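PDB 6BHC: pseudopodium-enriched atypical kinase 1 from Homo sapiens, which is a pseudokinase that dimerises through helices flanking its kinase fold and probably works as a signalling scaffold rather than as an active enzyme. Local coordinates for the interface of chains A and B. Residues are numbered along the deposited sequence; one frame, centred on the assembly and turned at random. Chains: chain A/B, Pseudopodium-enriched atypical kinase 1.

Contact 1: the interface of chains A and B. Residues chain A 24, 387, 390-391, 393-394; chain B 24, 387, 390-391, 393-394.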
loop_
_atom_site.group_PDB
_atom_site.type_symbol
_atom_site.label_atom_id
_atom_site.label_comp_id
_atom_site.label_asym_id
_atom_site.label_seq_id
_atom_site.Cartn_x
_atom_site.Cartn_y
_atom_site.Cartn_z
ATOM N N HIS A 24 -8.706 -11.556 3.743
ATOM C CA HIS A 24 -8.071 -10.572 4.612
ATOM C C HIS A 24 -7.085 -11.233 5.564
ATOM O O HIS A 24 -5.987 -10.711 5.793
ATOM C CB HIS A 24 -9.131 -9.797 5.395
ATOM C CG HIS A 24 -9.698 -8.629 4.651
ATOM N ND1 HIS A 24 -11.014 -8.239 4.767
ATOM C CD2 HIS A 24 -9.122 -7.761 3.786
ATOM C CE1 HIS A 24 -11.228 -7.185 4.000
ATOM N NE2 HIS A 24 -10.096 -6.874 3.395
ATOM N N THR A 387 -10.381 -4.892 8.042
ATOM C CA THR A 387 -10.662 -4.033 6.896
ATOM C C THR A 387 -9.999 -2.671 7.056
ATOM O O THR A 387 -9.400 -2.150 6.108
ATOM C CB THR A 387 -12.173 -3.879 6.717
ATOM O OG1 THR A 387 -12.765 -5.171 6.528
ATOM C CG2 THR A 387 -12.486 -3.003 5.514
ATOM N N MET A 390 -6.224 -3.018 6.582
ATOM C CA MET A 390 -5.911 -3.244 5.175
ATOM C C MET A 390 -5.996 -1.947 4.380
ATOM O O MET A 390 -5.164 -1.691 3.503
ATOM C CB MET A 390 -6.852 -4.296 4.588
ATOM C CG MET A 390 -6.450 -4.789 3.206
ATOM S SD MET A 390 -4.936 -5.769 3.244
ATOM C CE MET A 390 -5.422 -7.091 4.348
ATOM N N ILE A 391 -6.999 -1.118 4.675
ATOM C CA ILE A 391 -7.115 0.182 4.020
ATOM C C ILE A 391 -5.911 1.054 4.354
ATOM O O ILE A 391 -5.384 1.766 3.491
ATOM C CB ILE A 391 -8.440 0.859 4.420
ATOM C CG1 ILE A 391 -9.629 0.087 3.844
ATOM C CG2 ILE A 391 -8.469 2.312 3.966
ATOM C CD1 ILE A 391 -10.974 0.561 4.357
ATOM N N PHE A 393 -2.793 0.161 5.030
ATOM C CA PHE A 393 -1.639 -0.245 4.234
ATOM C C PHE A 393 -1.792 0.188 2.783
ATOM O O PHE A 393 -0.821 0.619 2.150
ATOM C CB PHE A 393 -1.439 -1.758 4.321
ATOM C CG PHE A 393 -0.601 -2.194 5.489
ATOM C CD1 PHE A 393 0.780 -2.257 5.382
ATOM C CD2 PHE A 393 -1.194 -2.543 6.691
ATOM C CE1 PHE A 393 1.555 -2.660 6.456
ATOM C CE2 PHE A 393 -0.426 -2.947 7.768
ATOM C CZ PHE A 393 0.951 -3.004 7.651
ATOM N N ALA A 394 -3.009 0.088 2.241
ATOM C CA ALA A 394 -3.240 0.462 0.850
ATOM C C ALA A 394 -3.003 1.951 0.626
ATOM O O ALA A 394 -2.508 2.355 -0.433
ATOM C CB ALA A 394 -4.659 0.076 0.434
ATOM N N HIS B 24 -14.791 -0.212 2.125
ATOM C CA HIS B 24 -14.039 -0.501 0.909
ATOM C C HIS B 24 -14.390 0.478 -0.201
ATOM O O HIS B 24 -13.505 0.950 -0.926
ATOM C CB HIS B 24 -14.301 -1.937 0.456
ATOM C CG HIS B 24 -13.423 -2.950 1.123
ATOM N ND1 HIS B 24 -13.859 -4.217 1.444
ATOM C CD2 HIS B 24 -12.131 -2.882 1.522
ATOM C CE1 HIS B 24 -12.874 -4.885 2.018
ATOM N NE2 HIS B 24 -11.815 -4.099 2.077
ATOM N N THR B 387 -12.220 -6.426 -2.398
ATOM C CA THR B 387 -11.276 -6.953 -1.418
ATOM C C THR B 387 -9.951 -7.320 -2.074
ATOM O O THR B 387 -8.880 -7.004 -1.544
ATOM C CB THR B 387 -11.880 -8.166 -0.710
ATOM O OG1 THR B 387 -13.103 -7.783 -0.068
ATOM C CG2 THR B 387 -10.919 -8.718 0.330
ATOM N N MET B 390 -8.060 -4.135 -3.015
ATOM C CA MET B 390 -7.534 -3.489 -1.817
ATOM C C MET B 390 -6.288 -4.204 -1.313
ATOM O O MET B 390 -5.323 -3.561 -0.884
ATOM C CB MET B 390 -8.605 -3.445 -0.728
ATOM C CG MET B 390 -8.246 -2.570 0.463
ATOM S SD MET B 390 -8.216 -0.817 0.040
ATOM C CE MET B 390 -9.899 -0.581 -0.522
ATOM N N ILE B 391 -6.292 -5.538 -1.356
ATOM C CA ILE B 391 -5.111 -6.305 -0.967
ATOM C C ILE B 391 -3.944 -5.989 -1.893
ATOM O O ILE B 391 -2.797 -5.863 -1.448
ATOM C CB ILE B 391 -5.441 -7.810 -0.954
ATOM C CG1 ILE B 391 -6.432 -8.130 0.167
ATOM C CG2 ILE B 391 -4.174 -8.644 -0.809
ATOM C CD1 ILE B 391 -6.970 -9.547 0.124
ATOM N N PHE B 393 -3.251 -3.188 -3.520
ATOM C CA PHE B 393 -2.655 -1.905 -3.162
ATOM C C PHE B 393 -1.852 -2.014 -1.873
ATOM O O PHE B 393 -0.775 -1.418 -1.752
ATOM C CB PHE B 393 -3.737 -0.834 -3.029
ATOM C CG PHE B 393 -4.075 -0.148 -4.321
ATOM C CD1 PHE B 393 -3.360 0.964 -4.738
ATOM C CD2 PHE B 393 -5.109 -0.613 -5.117
ATOM C CE1 PHE B 393 -3.671 1.600 -5.928
ATOM C CE2 PHE B 393 -5.425 0.017 -6.307
ATOM C CZ PHE B 393 -4.704 1.125 -6.713
ATOM N N ALA B 394 -2.359 -2.776 -0.901
ATOM C CA ALA B 394 -1.665 -2.919 0.374
ATOM C C ALA B 394 -0.321 -3.616 0.204
ATOM O O ALA B 394 0.649 -3.286 0.897
ATOM C CB ALA B 394 -2.544 -3.683 1.365
#

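Contact 2: the interface of chains A and B. Residues chain A 31, 34-35, 38, 404; chain B 394-395, 398-399.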
loop_
_atom_site.group_PDB
_atom_site.type_symbol
_atom_site.label_atom_id
_atom_site.label_comp_id
_atom_site.label_asym_id
_atom_site.label_seq_id
_atom_site.Cartn_x
_atom_site.Cartn_y
_atom_site.Cartn_z
ATOM N N LEU A 31 1.407 -9.734 4.769
ATOM C CA LEU A 31 1.929 -8.406 5.073
ATOM C C LEU A 31 2.809 -8.429 6.317
ATOM O O LEU A 31 3.836 -7.743 6.371
ATOM C CB LEU A 31 0.777 -7.417 5.250
ATOM C CG LEU A 31 -0.047 -7.090 4.003
ATOM C CD1 LEU A 31 -1.300 -6.308 4.374
ATOM C CD2 LEU A 31 0.792 -6.312 3.001
ATOM N N LYS A 34 6.099 -10.010 5.328
ATOM C CA LYS A 34 6.879 -9.076 4.523
ATOM C C LYS A 34 7.476 -7.969 5.383
ATOM O O LYS A 34 8.624 -7.564 5.170
ATOM C CB LYS A 34 6.014 -8.488 3.408
ATOM C CG LYS A 34 6.190 -9.178 2.067
ATOM C CD LYS A 34 5.255 -8.602 1.019
ATOM C CE LYS A 34 5.608 -9.114 -0.368
ATOM N NZ LYS A 34 5.675 -10.601 -0.409
ATOM N N CYS A 35 6.714 -7.468 6.358
ATOM C CA CYS A 35 7.270 -6.505 7.302
ATOM C C CYS A 35 8.424 -7.115 8.086
ATOM O O CYS A 35 9.467 -6.477 8.268
ATOM C CB CYS A 35 6.185 -6.009 8.258
ATOM S SG CYS A 35 4.938 -4.940 7.514
ATOM N N LEU A 38 11.534 -7.144 6.122
ATOM C CA LEU A 38 12.075 -5.805 5.914
ATOM C C LEU A 38 12.760 -5.276 7.170
ATOM O O LEU A 38 13.784 -4.592 7.078
ATOM C CB LEU A 38 10.965 -4.851 5.472
ATOM C CG LEU A 38 10.378 -5.095 4.079
ATOM C CD1 LEU A 38 9.277 -4.090 3.783
ATOM C CD2 LEU A 38 11.467 -5.036 3.019
ATOM N N ILE A 404 6.594 2.316 6.880
ATOM C CA ILE A 404 5.938 1.385 7.788
ATOM C C ILE A 404 6.619 1.488 9.145
ATOM O O ILE A 404 7.824 1.241 9.264
ATOM C CB ILE A 404 5.987 -0.054 7.252
ATOM C CG1 ILE A 404 5.326 -0.128 5.875
ATOM C CG2 ILE A 404 5.308 -1.008 8.223
ATOM C CD1 ILE A 404 3.854 0.220 5.886
ATOM N N ALA B 394 -2.359 -2.776 -0.901
ATOM C CA ALA B 394 -1.665 -2.919 0.374
ATOM C C ALA B 394 -0.321 -3.616 0.204
ATOM O O ALA B 394 0.649 -3.286 0.897
ATOM C CB ALA B 394 -2.544 -3.683 1.365
ATOM N N GLU B 395 -0.242 -4.583 -0.714
ATOM C CA GLU B 395 1.014 -5.296 -0.924
ATOM C C GLU B 395 2.049 -4.421 -1.622
ATOM O O GLU B 395 3.255 -4.616 -1.425
ATOM C CB GLU B 395 0.767 -6.576 -1.725
ATOM C CG GLU B 395 -0.159 -7.567 -1.030
ATOM C CD GLU B 395 -0.341 -8.855 -1.813
ATOM O OE1 GLU B 395 -0.312 -9.939 -1.193
ATOM O OE2 GLU B 395 -0.510 -8.785 -3.048
ATOM N N LEU B 398 4.747 -2.316 0.440
ATOM C CA LEU B 398 5.982 -2.934 0.899
ATOM C C LEU B 398 6.944 -3.243 -0.238
ATOM O O LEU B 398 8.062 -3.701 0.023
ATOM C CB LEU B 398 5.665 -4.214 1.680
ATOM C CG LEU B 398 4.821 -3.977 2.935
ATOM C CD1 LEU B 398 4.337 -5.285 3.532
ATOM C CD2 LEU B 398 5.619 -3.183 3.953
ATOM N N ASP B 399 6.544 -3.008 -1.484
ATOM C CA ASP B 399 7.427 -3.190 -2.631
ATOM C C ASP B 399 7.673 -1.862 -3.339
ATOM O O ASP B 399 8.645 -1.163 -3.048
ATOM C CB ASP B 399 6.842 -4.207 -3.613
ATOM C CG ASP B 399 7.053 -5.641 -3.165
ATOM O OD1 ASP B 399 8.135 -6.200 -3.449
ATOM O OD2 ASP B 399 6.139 -6.212 -2.534
#

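Contact 1: the interface of chains A and B
A:His24 and B:His24 meet tip to tip across the two-fold axis of the PEAK1 dimer, in the split helical dimerisation module that flanks the kinase fold in the PEAK family. The two imidazoles touch at their edges rather than stacking: CE1 of A:His24 lies in the ring plane of B:His24, 3.5 Å from its CE1, and the relation is mutual. Each ring also carries a methyl group from the opposite chain on one face. CG2 of B:Thr387 sits above A:His24, 4.0 Å from the ring centroid and displaced toward the rim, a CH-pi contact whose twin joins A:Thr387 to B:His24. CG2 can point across because it stands anti to the backbone N of its own residue, while the hydroxyl OG1 is turned anti to the carbonyl carbon.

Farther along helix 371-396 the pattern illustrates how like helices pack about an axis with small and flexible residues. The side chains of A:Met390 and B:Met390 run past each other in opposite directions, their CG atoms 4.0 Å apart. Each leaves its helix with CG anti to the backbone N (chi1 -169°), then bends at chi2 and chi3. This carries the sulfur SD of A:Met390 to within 3.7 Å of CB of B:Ala394, with CG1 of B:Ile391 slightly more distant on an oblique approach. Alanine permits close passage of the backbones here: CA of A:Ala394 is 3.8 Å from CA of B:Ala394. A:Phe393 adds its CB, 3.7 Å from CB of B:Ala394, while its ring points away from the partner.

Contact 2: the interface of chains A and B
A knob-into-groove contact of the helical dimerisation module places B:Leu398, just beyond the end of helix 371-396, against helix 16-39 of the other chain. Its isobutyl group enters between A:Leu31, A:Lys34, A:Cys35 and A:Leu38, residues spaced so that they line one flank of that helix, with A:Ile404 closing in from a neighbouring loop. CG of B:Leu398 is anti to its carbonyl carbon (chi1 -61°), and the two methyls divide the work. CD1 touches the aliphatic start of A:Lys34, 3.6 Å from its CB, and also packs 3.7 Å from CD2 of A:Leu31. CD2 points toward A:Ile404, whose CG1 it meets at 3.6 Å, the two side chains crossing at about a right angle. That same methyl lies 3.8 Å from CD1 of A:Leu38, and the sulfur SG of A:Cys35 faces both branches. B:Leu398 has 111 Å² hidden by the partner, more than any other residue of the patch.

Polar groups accompany this apolar packing without pairing across it. The chain of A:Lys34 is extended until a bend at chi4 (53°), and its NZ remains 4.9 Å from carboxylate OD2 of B:Asp399, itself poorly ordered. B:Glu395 is farther still from the amine, so any attraction is likely to be a diffuse one between opposite charges. CD2 of A:Leu31 also rests against the carbonyl oxygen O of B:Ala394, bringing the last turn of the partner's helix into the contact. Within the fold, the site joins the C-terminal half of helix 16-39, and the segment leading to helix 406-417, to the exit of the partner's helix 371-396.

Contact 1 and contact 2 are neighbouring stretches of one two-fold symmetric interface, the centres of their C-alpha atoms about 12 Å apart. B:Ala394 belongs to both, and helices 16-39 and 371-396 contribute to each. Contact 1 lies at the axis, where equivalent residues of the two chains face each other; contact 2 lies off it, and its twin must occur with the chains exchanged. The arrangement exemplifies symmetric dimerisation in which a self-complementary centre is flanked by reciprocal insertions. Sequence on either side of the kinase fold thereby helps fix how the two pseudokinase copies are oriented.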